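Local coordinates for heme-binding protein A / AI-2 binding protein A (PDB 6OFQ) that binds peptides in the periplasm as the substrate-binding protein of an ABC transporter, and probably delivers them for uptake, at residues R246-R259 against E262-Q276. Sequence-based numbering, arbitrary orientation. Where two conformers were deposited one is given.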
ATOM      1  N   ARG A 246       3.232  12.265 -13.536  1.00  5.44           N
ATOM      2  CA  ARG A 246       3.126  11.670 -14.851  1.00  6.39           C
ATOM      3  C   ARG A 246       3.154  10.157 -14.782  1.00  6.05           C
ATOM      4  O   ARG A 246       3.864   9.523 -13.996  1.00  5.75           O
ATOM      5  CB  ARG A 246       4.297  12.133 -15.715  1.00  8.34           C
ATOM      6  CG  ARG A 246       4.227  13.622 -16.061  1.00  8.59           C
ATOM      7  CD  ARG A 246       5.149  14.120 -17.179  1.00 11.32           C
ATOM      8  NE  ARG A 246       4.909  13.338 -18.380  1.00 12.29           N
ATOM      9  CZ  ARG A 246       5.766  13.215 -19.398  1.00 14.75           C
ATOM     10  NH1 ARG A 246       6.887  13.888 -19.390  1.00 13.37           N
ATOM     11  NH2 ARG A 246       5.470  12.388 -20.418  1.00 14.87           N
ATOM     12  N   THR A 247       2.382   9.562 -15.683  1.00  5.43           N
ATOM     13  CA  THR A 247       2.441   8.136 -15.973  1.00  6.21           C
ATOM     14  C   THR A 247       3.231   7.863 -17.233  1.00  6.65           C
ATOM     15  O   THR A 247       2.814   8.305 -18.289  1.00  7.34           O
ATOM     16  CB  THR A 247       1.046   7.512 -16.055  1.00  6.54           C
ATOM     17  OG1 THR A 247       0.314   7.699 -14.814  1.00  5.97           O
ATOM     18  CG2 THR A 247       1.111   6.012 -16.320  1.00  6.52           C
ATOM     19  N   ILE A 248       4.376   7.205 -17.105  1.00  6.15           N
ATOM     20  CA  ILE A 248       5.259   6.824 -18.240  1.00  6.42           C
ATOM     21  C   ILE A 248       5.502   5.354 -18.004  1.00  6.20           C
ATOM     22  O   ILE A 248       6.306   4.939 -17.175  1.00  5.41           O
ATOM     23  CB  ILE A 248       6.604   7.580 -18.164  1.00  6.92           C
ATOM     24  CG1 ILE A 248       6.339   9.071 -18.258  1.00  7.97           C
ATOM     25  CG2 ILE A 248       7.550   7.121 -19.284  1.00  7.35           C
ATOM     26  CD1 ILE A 248       7.551   9.954 -18.176  1.00  8.42           C
ATOM     27  N   PRO A 249       4.785   4.505 -18.752  1.00  6.80           N
ATOM     28  CA  PRO A 249       4.746   3.099 -18.388  1.00  7.23           C
ATOM     29  C   PRO A 249       6.016   2.317 -18.579  1.00  7.48           C
ATOM     30  O   PRO A 249       6.347   1.437 -17.769  1.00  8.60           O
ATOM     31  CB  PRO A 249       3.598   2.500 -19.238  1.00  8.43           C
ATOM     32  CG  PRO A 249       2.787   3.674 -19.621  1.00 10.40           C
ATOM     33  CD  PRO A 249       3.663   4.891 -19.601  1.00  8.81           C
ATOM     34  N   ASN A 250       6.781   2.722 -19.581  1.00  7.33           N
ATOM     35  CA  ASN A 250       8.040   2.028 -19.841  1.00  8.42           C
ATOM     36  C   ASN A 250       9.146   2.578 -18.957  1.00  6.93           C
ATOM     37  O   ASN A 250       9.448   3.778 -18.968  1.00  6.80           O
ATOM     38  CB  ASN A 250       8.426   2.128 -21.332  1.00  9.25           C
ATOM     39  CG  ASN A 250       9.692   1.354 -21.615  1.00 12.27           C
ATOM     40  OD1 ASN A 250      10.783   1.708 -21.234  1.00 10.72           O
ATOM     41  ND2 ASN A 250       9.541   0.220 -22.297  1.00 17.12           N
ATOM     42  N   SER A 251       9.751   1.708 -18.149  0.63  6.89           N
ATOM     43  CA  SER A 251      10.699   2.181 -17.149  0.63  7.10           C
ATOM     44  C   SER A 251      11.996   2.711 -17.733  0.63  6.89           C
ATOM     45  O   SER A 251      12.671   3.551 -17.116  0.63  6.41           O
ATOM     46  CB  SER A 251      10.971   1.044 -16.168  0.63  7.65           C
ATOM     47  OG  SER A 251       9.803   0.777 -15.400  0.63  7.85           O
ATOM     48  N   SER A 252      12.357   2.209 -18.914  1.00  7.21           N
ATOM     49  CA  SER A 252      13.515   2.754 -19.633  1.00  7.95           C
ATOM     50  C   SER A 252      13.193   4.154 -20.177  1.00  6.69           C
ATOM     51  O   SER A 252      13.986   5.087 -20.061  1.00  7.67           O
ATOM     52  CB  SER A 252      13.994   1.854 -20.796  1.00  9.01           C
ATOM     53  OG  SER A 252      14.554   0.682 -20.280  1.00 11.94           O
ATOM     54  N   THR A 253      12.012   4.355 -20.737  1.00  6.98           N
ATOM     55  CA  THR A 253      11.544   5.656 -21.203  1.00  7.22           C
ATOM     56  C   THR A 253      11.492   6.660 -20.049  1.00  6.69           C
ATOM     57  O   THR A 253      11.860   7.836 -20.153  1.00  6.74           O
ATOM     58  CB  THR A 253      10.180   5.532 -21.840  1.00  7.22           C
ATOM     59  OG1 THR A 253      10.247   4.559 -22.908  1.00  8.55           O
ATOM     60  CG2 THR A 253       9.646   6.840 -22.410  1.00  7.21           C
ATOM     61  N   ARG A 254      11.080   6.150 -18.872  1.00  6.71           N
ATOM     62  CA  ARG A 254      11.005   7.003 -17.681  1.00  6.61           C
ATOM     63  C   ARG A 254      12.398   7.465 -17.249  1.00  6.72           C
ATOM     64  O   ARG A 254      12.594   8.643 -16.967  1.00  6.58           O
ATOM     65  CB  ARG A 254      10.243   6.220 -16.573  1.00  6.52           C
ATOM     66  CG  ARG A 254       9.665   7.056 -15.424  1.00  6.64           C
ATOM     67  CD  ARG A 254       9.061   6.203 -14.297  1.00  6.60           C
ATOM     68  NE  ARG A 254       8.241   5.143 -14.861  1.00  7.18           N
ATOM     69  CZ  ARG A 254       8.369   3.845 -14.679  1.00  7.09           C
ATOM     70  NH1 ARG A 254       9.131   3.312 -13.752  1.00  7.83           N
ATOM     71  NH2 ARG A 254       7.755   3.106 -15.566  1.00  5.92           N
ATOM     72  N   ALA A 255      13.381   6.560 -17.192  1.00  6.22           N
ATOM     73  CA  ALA A 255      14.739   6.955 -16.924  1.00  6.69           C
ATOM     74  C   ALA A 255      15.340   7.880 -17.960  1.00  6.78           C
ATOM     75  O   ALA A 255      16.061   8.815 -17.609  1.00  5.82           O
ATOM     76  CB  ALA A 255      15.588   5.721 -16.703  1.00  7.54           C
ATOM     77  N   LEU A 256      14.997   7.657 -19.230  1.00  7.16           N
ATOM     78  CA  LEU A 256      15.452   8.610 -20.230  1.00  7.12           C
ATOM     79  C   LEU A 256      14.894  10.006 -20.022  1.00  6.38           C
ATOM     80  O   LEU A 256      15.600  11.028 -20.140  1.00  6.77           O
ATOM     81  CB  LEU A 256      15.122   8.123 -21.643  1.00  6.92           C
ATOM     82  CG  LEU A 256      15.565   9.055 -22.784  1.00  7.35           C
ATOM     83  CD1 LEU A 256      17.057   9.329 -22.771  1.00  7.54           C
ATOM     84  CD2 LEU A 256      15.041   8.368 -24.064  1.00  8.11           C
ATOM     85  N   ALA A 257      13.635  10.068 -19.575  1.00  6.11           N
ATOM     86  CA  ALA A 257      13.038  11.327 -19.239  1.00  6.23           C
ATOM     87  C   ALA A 257      13.740  12.019 -18.039  1.00  6.23           C
ATOM     88  O   ALA A 257      13.805  13.255 -17.968  1.00  6.63           O
ATOM     89  CB  ALA A 257      11.548  11.184 -19.002  1.00  5.88           C
ATOM     90  N   LEU A 258      14.280  11.244 -17.092  1.00  6.10           N
ATOM     91  CA  LEU A 258      15.086  11.817 -16.050  1.00  6.48           C
ATOM     92  C   LEU A 258      16.369  12.336 -16.614  1.00  7.01           C
ATOM     93  O   LEU A 258      16.801  13.438 -16.250  1.00  7.86           O
ATOM     94  CB  LEU A 258      15.339  10.803 -14.945  1.00  6.23           C
ATOM     95  CG  LEU A 258      16.086  11.384 -13.758  1.00  6.63           C
ATOM     96  CD1 LEU A 258      15.255  12.364 -12.928  1.00  6.17           C
ATOM     97  CD2 LEU A 258      16.500  10.248 -12.825  1.00  7.34           C
ATOM     98  N   ARG A 259      16.990  11.563 -17.488  1.00  7.69           N
ATOM     99  CA  ARG A 259      18.283  11.938 -18.071  1.00  9.29           C
ATOM    100  C   ARG A 259      18.165  13.221 -18.893  1.00 10.35           C
ATOM    101  O   ARG A 259      19.157  13.950 -19.000  1.00 12.55           O
ATOM    102  CB  ARG A 259      18.771  10.742 -18.907  1.00 11.49           C
ATOM    103  CG  ARG A 259      19.349   9.679 -18.024  1.00 14.50           C
ATOM    104  CD  ARG A 259      19.579   8.410 -18.848  1.00 20.46           C
ATOM    105  NE  ARG A 259      20.359   8.609 -20.079  1.00 27.26           N
ATOM    106  CZ  ARG A 259      20.275   7.785 -21.119  1.00 31.33           C
ATOM    107  NH1 ARG A 259      19.383   6.790 -21.078  1.00 38.58           N
ATOM    108  NH2 ARG A 259      21.077   7.955 -22.173  1.00 32.97           N
ATOM    109  N   GLU A 262      13.222  15.988 -18.421  1.00  8.02           N
ATOM    110  CA  GLU A 262      11.804  16.093 -18.678  1.00  9.36           C
ATOM    111  C   GLU A 262      10.996  15.747 -17.433  1.00  7.80           C
ATOM    112  O   GLU A 262       9.870  16.205 -17.209  1.00  9.36           O
ATOM    113  CB  GLU A 262      11.486  15.116 -19.835  1.00 10.91           C
ATOM    114  CG  GLU A 262      10.063  15.023 -20.290  1.00 15.13           C
ATOM    115  CD  GLU A 262       9.843  14.004 -21.401  1.00 18.14           C
ATOM    116  OE1 GLU A 262      10.687  14.091 -22.349  1.00 14.25           O
ATOM    117  OE2 GLU A 262       8.898  13.183 -21.208  1.00 15.80           O
ATOM    118  N   ILE A 263      11.523  14.781 -16.687  1.00  7.67           N
ATOM    119  CA  ILE A 263      10.922  14.517 -15.357  1.00  7.66           C
ATOM    120  C   ILE A 263      12.069  14.641 -14.357  1.00  6.80           C
ATOM    121  O   ILE A 263      13.253  14.677 -14.700  1.00  6.86           O
ATOM    122  CB  ILE A 263      10.217  13.142 -15.265  1.00  8.29           C
ATOM    123  CG1 ILE A 263      11.193  11.981 -15.425  1.00  9.46           C
ATOM    124  CG2 ILE A 263       9.138  13.094 -16.333  1.00  8.53           C
ATOM    125  CD1 ILE A 263      11.511  11.277 -14.160  1.00 12.35           C
ATOM    126  N   MET A 264      11.766  14.716 -13.057  1.00  5.99           N
ATOM    127  CA  MET A 264      12.708  15.129 -12.023  1.00  6.37           C
ATOM    128  C   MET A 264      12.922  14.100 -10.913  1.00  6.41           C
ATOM    129  O   MET A 264      13.898  14.192 -10.172  1.00  6.04           O
ATOM    130  CB  MET A 264      12.300  16.455 -11.413  1.00  6.72           C
ATOM    131  CG  MET A 264      12.178  17.578 -12.443  1.00  6.71           C
ATOM    132  SD  MET A 264      11.150  18.949 -11.907  1.00  7.93           S
ATOM    133  CE  MET A 264      12.106  19.632 -10.602  1.00  7.72           C
ATOM    134  N   LEU A 265      11.977  13.190 -10.753  1.00  5.27           N
ATOM    135  CA  LEU A 265      11.992  12.217  -9.648  1.00  5.88           C
ATOM    136  C   LEU A 265      11.121  11.083 -10.176  1.00  6.10           C
ATOM    137  O   LEU A 265      10.049  11.326 -10.724  1.00  5.52           O
ATOM    138  CB  LEU A 265      11.416  12.855  -8.380  1.00  7.68           C
ATOM    139  CG  LEU A 265      10.876  12.032  -7.207  1.00 10.72           C
ATOM    140  CD1 LEU A 265      12.063  11.425  -6.575  1.00 10.91           C
ATOM    141  CD2 LEU A 265      10.235  12.944  -6.179  1.00 11.29           C
ATOM    142  N   MET A 266      11.552   9.846  -9.980  1.00  5.50           N
ATOM    143  CA  MET A 266      10.790   8.701 -10.489  1.00  5.48           C
ATOM    144  C   MET A 266      10.840   7.487  -9.578  1.00  4.84           C
ATOM    145  O   MET A 266      11.842   7.216  -8.917  1.00  5.68           O
ATOM    146  CB  MET A 266      11.187   8.278 -11.900  1.00  7.31           C
ATOM    147  CG  MET A 266      12.663   8.072 -12.006  1.00  7.83           C
ATOM    148  SD  MET A 266      13.250   7.258 -13.514  1.00  9.46           S
ATOM    149  CE  MET A 266      12.815   5.525 -13.316  1.00 10.82           C
ATOM    150  N   THR A 267       9.755   6.721  -9.598  1.00  5.34           N
ATOM    151  CA  THR A 267       9.746   5.420  -8.944  1.00  5.50           C
ATOM    152  C   THR A 267       9.879   4.358 -10.026  1.00  5.89           C
ATOM    153  O   THR A 267       9.642   4.593 -11.235  1.00  5.88           O
ATOM    154  CB  THR A 267       8.455   5.237  -8.101  1.00  5.50           C
ATOM    155  OG1 THR A 267       7.313   5.393  -8.960  1.00  4.70           O
ATOM    156  CG2 THR A 267       8.503   6.254  -6.925  1.00  5.70           C
ATOM    157  N   GLY A 268      10.244   3.178  -9.533  1.00  6.26           N
ATOM    158  CA  GLY A 268      10.190   1.987 -10.390  1.00  6.91           C
ATOM    159  C   GLY A 268      11.285   1.865 -11.439  1.00  7.38           C
ATOM    160  O   GLY A 268      10.976   1.427 -12.559  1.00  7.27           O
ATOM    161  N   PRO A 269      12.539   2.226 -11.159  1.00  7.99           N
ATOM    162  CA  PRO A 269      13.568   2.122 -12.202  1.00  8.36           C
ATOM    163  C   PRO A 269      13.760   0.671 -12.651  1.00  9.27           C
ATOM    164  O   PRO A 269      13.633  -0.260 -11.824  1.00  9.67           O
ATOM    165  CB  PRO A 269      14.830   2.637 -11.534  1.00  8.91           C
ATOM    166  CG  PRO A 269      14.613   2.298 -10.094  1.00  8.77           C
ATOM    167  CD  PRO A 269      13.143   2.535  -9.853  1.00  8.36           C
ATOM    168  N   ASN A 270      14.228   0.495 -13.886  1.00  9.61           N
ATOM    169  CA  ASN A 270      14.842  -0.782 -14.201  1.00 11.06           C
ATOM    170  C   ASN A 270      16.163  -0.917 -13.483  1.00 10.15           C
ATOM    171  O   ASN A 270      17.052  -0.073 -13.551  1.00 10.87           O
ATOM    172  CB  ASN A 270      15.151  -0.856 -15.683  1.00 13.12           C
ATOM    173  CG  ASN A 270      13.934  -1.203 -16.470  1.00 17.49           C
ATOM    174  OD1 ASN A 270      13.044  -1.976 -16.032  1.00 20.70           O
ATOM    175  ND2 ASN A 270      13.845  -0.570 -17.639  1.00 20.16           N
ATOM    176  N   LEU A 271      16.244  -1.947 -12.650  1.00  9.84           N
ATOM    177  CA  LEU A 271      17.383  -2.041 -11.812  1.00 10.91           C
ATOM    178  C   LEU A 271      18.750  -2.294 -12.496  1.00 11.25           C
ATOM    179  O   LEU A 271      19.785  -1.867 -11.965  1.00 11.99           O
ATOM    180  CB  LEU A 271      17.126  -3.063 -10.693  1.00 12.32           C
ATOM    181  CG  LEU A 271      15.964  -2.578  -9.809  1.00 15.00           C
ATOM    182  CD1 LEU A 271      15.293  -3.743  -9.139  1.00 16.53           C
ATOM    183  CD2 LEU A 271      16.548  -1.556  -8.846  1.00 12.29           C
ATOM    184  N   ASN A 272      18.681  -2.795 -13.712  1.00 11.89           N
ATOM    185  CA  ASN A 272      19.933  -2.800 -14.477  1.00 13.47           C
ATOM    186  C   ASN A 272      20.298  -1.471 -15.100  1.00 16.82           C
ATOM    187  O   ASN A 272      21.337  -1.420 -15.759  1.00 15.74           O
ATOM    188  CB  ASN A 272      19.912  -3.911 -15.506  1.00 15.71           C
ATOM    189  CG  ASN A 272      18.961  -3.673 -16.621  1.00 18.26           C
ATOM    190  OD1 ASN A 272      18.214  -2.705 -16.657  1.00 23.20           O
ATOM    191  ND2 ASN A 272      18.914  -4.649 -17.525  1.00 24.57           N
ATOM    192  N   GLU A 273      19.566  -0.392 -14.850  1.00 14.44           N
ATOM    193  CA  GLU A 273      19.973   0.940 -15.298  1.00 14.09           C
ATOM    194  C   GLU A 273      20.466   1.814 -14.176  1.00 14.99           C
ATOM    195  O   GLU A 273      20.922   2.922 -14.447  1.00 13.50           O
ATOM    196  CB  GLU A 273      18.817   1.668 -15.998  1.00 13.61           C
ATOM    197  CG  GLU A 273      18.390   0.924 -17.263  1.00 14.04           C
ATOM    198  CD  GLU A 273      17.175   1.490 -17.958  1.00 16.41           C
ATOM    199  OE1 GLU A 273      16.703   2.564 -17.536  1.00 21.50           O
ATOM    200  OE2 GLU A 273      16.646   0.846 -18.870  1.00 18.94           O
ATOM    201  N   VAL A 274      20.383   1.348 -12.932  1.00 13.25           N
ATOM    202  CA  VAL A 274      20.747   2.182 -11.824  1.00 15.94           C
ATOM    203  C   VAL A 274      22.210   2.565 -11.825  1.00 16.18           C
ATOM    204  O   VAL A 274      22.537   3.728 -11.558  1.00 15.25           O
ATOM    205  CB  VAL A 274      20.378   1.443 -10.511  1.00 18.45           C
ATOM    206  CG1 VAL A 274      20.995   2.159  -9.316  1.00 22.49           C
ATOM    207  CG2 VAL A 274      18.883   1.467 -10.420  1.00 18.12           C
ATOM    208  N   GLU A 275      23.085   1.604 -12.131  1.00 16.36           N
ATOM    209  CA  GLU A 275      24.512   1.920 -12.171  1.00 23.38           C
ATOM    210  C   GLU A 275      24.828   3.002 -13.191  1.00 18.55           C
ATOM    211  O   GLU A 275      25.530   3.944 -12.847  1.00 23.45           O
ATOM    212  CB  GLU A 275      25.380   0.667 -12.340  1.00 33.31           C
ATOM    213  CG  GLU A 275      26.855   0.941 -12.641  1.00 43.57           C
ATOM    214  CD  GLU A 275      27.621  -0.310 -13.048  1.00 54.74           C
ATOM    215  OE1 GLU A 275      28.108  -1.041 -12.150  1.00 51.46           O
ATOM    216  OE2 GLU A 275      27.737  -0.535 -14.278  1.00 56.32           O
ATOM    217  N   GLN A 276      24.238   2.956 -14.387  1.00 19.45           N
ATOM    218  CA  GLN A 276      24.393   4.020 -15.386  1.00 20.76           C
ATOM    219  C   GLN A 276      23.887   5.340 -14.851  1.00 18.64           C
ATOM    220  O   GLN A 276      24.577   6.351 -14.954  1.00 20.72           O
ATOM    221  CB  GLN A 276      23.761   3.713 -16.760  1.00 26.53           C
ATOM    222  CG  GLN A 276      23.178   4.885 -17.578  1.00 33.01           C
ATOM    223  CD  GLN A 276      22.301   4.549 -18.800  1.00 37.84           C
ATOM    224  OE1 GLN A 276      21.158   4.088 -18.685  1.00 38.55           O
ATOM    225  NE2 GLN A 276      22.803   4.874 -19.991  1.00 36.72           N
TER
HETATM  226  O   HOH W   1       7.436  16.587 -18.254  1.00 13.81           O
HETATM  227  O   HOH W   2      14.703   2.666 -15.554  1.00 10.04           O
HETATM  228  O   HOH W   3      10.381  -1.134 -13.251  1.00 34.08           O
HETATM  229  O   HOH W   4      16.714   4.467 -20.196  1.00 17.04           O
HETATM  230  O   HOH W   5      11.702  -0.704 -19.435  1.00 25.44           O
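R254 reaches from the helix 251-259 to the backbone of T267 and G268. Its NH1 gives a hydrogen bond to T267 O at 2.9 Å, on a lone pair and in the carbonyl plane. The bond from NH1 to G268 O is weak. NE and NH2 of the same guanidinium hold I248 O side-on, in the guanidinium plane. One flat group thus ties the turn before the helix to the end of the strand 265-266. CG of R254 stands anti to the backbone N (chi1 -161°), and its CD lies 3.8 Å from M266 CB. M266 SD comes 3.7 Å from A255 CA, and the bend at chi3 (-75°) brings CE beside R254 CD.

The arrangement is a right-handed beta-alpha-beta crossover. It runs from strand 242-247 through the helix to strand 265-266, with strand 32-37 between the two in the sheet. Such crossovers build the alpha/beta lobes of a type II periplasmic binding protein, the class to which this protein belongs.

At the end of the helix, A257 O accepts from I263 N at 3.0 Å, from above the carbonyl plane, and more weakly from E262 N. I263 turns its CG1 to A257 CB, 3.7 Å away, and its CD1 to L258 CB. I263 O is buried without a polar partner. R246 and E262 cross at about a right angle, their flat groups nearly coplanar. R246 NH1 makes a salt bridge to E262 OE2 at 2.8 Å, on the anti side of the carboxylate. I248 CD1 sits over one guanidinium face of R246.

At the start of the helix, S252 OG donates to the syn lone pair of E273 OE2 at 2.5 Å. One water joins S251 O, N270 N and E273 OE1. Q276 NE2 lies over one face of the R259 guanidinium, with L256 CD1 over the other.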